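Local coordinates for uncharacterized metalloprotein (Deinococcus radiodurans, PDB 3GG7) that is of unknown function but, as a manganese-binding member of the TatD-type metallo-dependent hydrolases, probably hydrolyses ester bonds, at residues K221-P226 and E231-E236. Residues are numbered along the deposited sequence; the frame is centred on the assembly and turned at random.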
# COMPACT_ATOMS: atom_id res chain seq x y z
N LYS A 221 -2.72 -21.42 4.18
CA LYS A 221 -3.41 -22.41 3.35
C LYS A 221 -2.86 -22.47 1.93
O LYS A 221 -2.62 -23.56 1.38
CB LYS A 221 -4.91 -22.10 3.29
CG LYS A 221 -5.65 -22.25 4.60
CD LYS A 221 -7.12 -21.90 4.40
CE LYS A 221 -7.95 -22.05 5.68
NZ LYS A 221 -9.32 -22.60 5.42
N ILE A 222 -2.66 -21.30 1.33
CA ILE A 222 -2.16 -21.22 -0.04
C ILE A 222 -0.72 -21.72 -0.14
O ILE A 222 -0.38 -22.46 -1.06
CB ILE A 222 -2.27 -19.78 -0.59
CG1 ILE A 222 -3.73 -19.38 -0.72
CG2 ILE A 222 -1.62 -19.69 -1.96
CD1 ILE A 222 -3.96 -17.89 -0.92
N TRP A 223 0.13 -21.31 0.81
CA TRP A 223 1.53 -21.71 0.80
C TRP A 223 1.74 -23.10 1.40
O TRP A 223 2.80 -23.70 1.23
CB TRP A 223 2.38 -20.71 1.59
CG TRP A 223 2.58 -19.37 0.93
CD1 TRP A 223 2.27 -19.00 -0.35
CD2 TRP A 223 3.18 -18.22 1.54
NE1 TRP A 223 2.62 -17.69 -0.57
CE2 TRP A 223 3.19 -17.19 0.57
CE3 TRP A 223 3.70 -17.96 2.80
CZ2 TRP A 223 3.71 -15.93 0.84
CZ3 TRP A 223 4.21 -16.69 3.07
CH2 TRP A 223 4.22 -15.70 2.09
N GLN A 224 0.73 -23.59 2.11
CA GLN A 224 0.79 -24.85 2.86
C GLN A 224 1.93 -24.89 3.88
O GLN A 224 2.69 -25.85 3.97
CB GLN A 224 0.78 -26.05 1.90
CG GLN A 224 -0.53 -26.13 1.11
CD GLN A 224 -0.58 -27.28 0.10
OE1 GLN A 224 0.21 -27.35 -0.84
NE2 GLN A 224 -1.54 -28.16 0.28
N ILE A 225 2.05 -23.81 4.66
CA ILE A 225 2.94 -23.76 5.82
C ILE A 225 2.15 -23.22 7.03
O ILE A 225 1.08 -22.63 6.86
CB ILE A 225 4.22 -22.93 5.57
CG1 ILE A 225 3.92 -21.43 5.49
CG2 ILE A 225 4.93 -23.40 4.29
CD1 ILE A 225 5.15 -20.57 5.22
N PRO A 226 2.66 -23.44 8.26
CA PRO A 226 1.93 -22.95 9.42
C PRO A 226 1.86 -21.42 9.49
O PRO A 226 2.78 -20.74 9.02
CB PRO A 226 2.76 -23.49 10.60
CG PRO A 226 3.44 -24.71 10.04
CD PRO A 226 3.79 -24.31 8.64
N GLU A 231 3.91 -15.60 9.40
CA GLU A 231 4.22 -14.39 10.18
C GLU A 231 5.71 -14.07 10.15
O GLU A 231 6.11 -12.90 9.99
CB GLU A 231 3.72 -14.49 11.63
CG GLU A 231 2.23 -14.64 11.75
CD GLU A 231 1.73 -14.52 13.19
OE1 GLU A 231 2.56 -14.44 14.13
OE2 GLU A 231 0.50 -14.52 13.38
N ARG A 232 6.56 -15.10 10.30
CA ARG A 232 7.99 -14.89 10.27
C ARG A 232 8.45 -14.38 8.92
O ARG A 232 9.27 -13.47 8.85
CB ARG A 232 8.74 -16.20 10.62
CG ARG A 232 10.26 -16.11 10.42
CD ARG A 232 10.98 -17.47 10.66
NE ARG A 232 10.44 -18.58 9.88
CZ ARG A 232 10.72 -18.85 8.60
NH1 ARG A 232 11.56 -18.09 7.90
NH2 ARG A 232 10.16 -19.90 8.01
N ILE A 233 7.99 -15.04 7.85
CA ILE A 233 8.36 -14.66 6.48
C ILE A 233 7.97 -13.20 6.18
O ILE A 233 8.80 -12.44 5.68
CB ILE A 233 7.73 -15.62 5.48
CG1 ILE A 233 8.50 -16.94 5.52
CG2 ILE A 233 7.75 -15.05 4.06
CD1 ILE A 233 7.74 -18.08 4.91
N VAL A 234 6.75 -12.82 6.52
CA VAL A 234 6.31 -11.43 6.34
C VAL A 234 7.17 -10.44 7.15
O VAL A 234 7.59 -9.42 6.62
CB VAL A 234 4.81 -11.27 6.62
CG1 VAL A 234 4.40 -9.79 6.52
CG2 VAL A 234 4.00 -12.14 5.65
N LYS A 235 7.52 -10.76 8.40
CA LYS A 235 8.45 -9.91 9.16
C LYS A 235 9.84 -9.83 8.53
O LYS A 235 10.44 -8.76 8.47
CB LYS A 235 8.62 -10.43 10.59
CG LYS A 235 7.45 -10.17 11.50
CD LYS A 235 7.73 -8.93 12.33
CE LYS A 235 6.58 -8.59 13.22
NZ LYS A 235 6.89 -7.36 14.03
N GLU A 236 10.35 -10.97 8.08
CA GLU A 236 11.63 -11.00 7.38
C GLU A 236 11.56 -10.12 6.14
O GLU A 236 12.52 -9.42 5.80
CB GLU A 236 12.05 -12.42 6.96
CG GLU A 236 12.37 -13.36 8.09
CD GLU A 236 12.52 -14.80 7.64
OE1 GLU A 236 12.21 -15.14 6.46
OE2 GLU A 236 12.94 -15.62 8.48
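Arg232 NH1 donates to Glu236 OE2 at 2.9 Å, one turn apart on helix 227-243, and this salt bridge runs along the outer side of the helix beside Ile233, the residue that meets Trp223 and Ile225. The contact joins the last two helices of the TIM-barrel chain, 212-223 and 227-243, across the short turn between them, away from the manganese site. The bond lies almost in the guanidinium plane and reaches the syn side of the carboxylate, 33° out of its plane. Glu229 OE1 engages Arg232 NE as well, so the guanidinium is held between two acidic residues of its own helix, which limits its rotation. Long, charged side chains suit this solvent-facing side.

Between the helices the chain turns at Gln224, whose positive phi (57°) ends the first helix, and Pro226 takes the N-cap position of the next; proline is tolerated there because no helical hydrogen bond calls on the N-H of that position, so its lack costs nothing. Ile225, just before the proline, points its side chain toward the second helix. Its CG1 sits in the crowded position between N and the carbonyl carbon (chi1 71°), and the extended arm beyond brings CD1 tip to tip with Ile233 CD1 at 3.6 Å.

Ile233 suits its place because a beta-branched side chain can serve two neighbours: the CG1 arm goes to Ile225, while the CG2 methyl, anti to its own backbone N, turns to the indole. Trp223 supplies a broad apolar surface inward of this pair, and it also packs on Ile183, Val191 and Val230 and makes a cation-pi contact with Arg188. The indole's six-membered ring comes up to Ile233 at a slant, with CG2 4.0 Å from Trp223 CZ3 and 4.1 Å from Trp223 CH2.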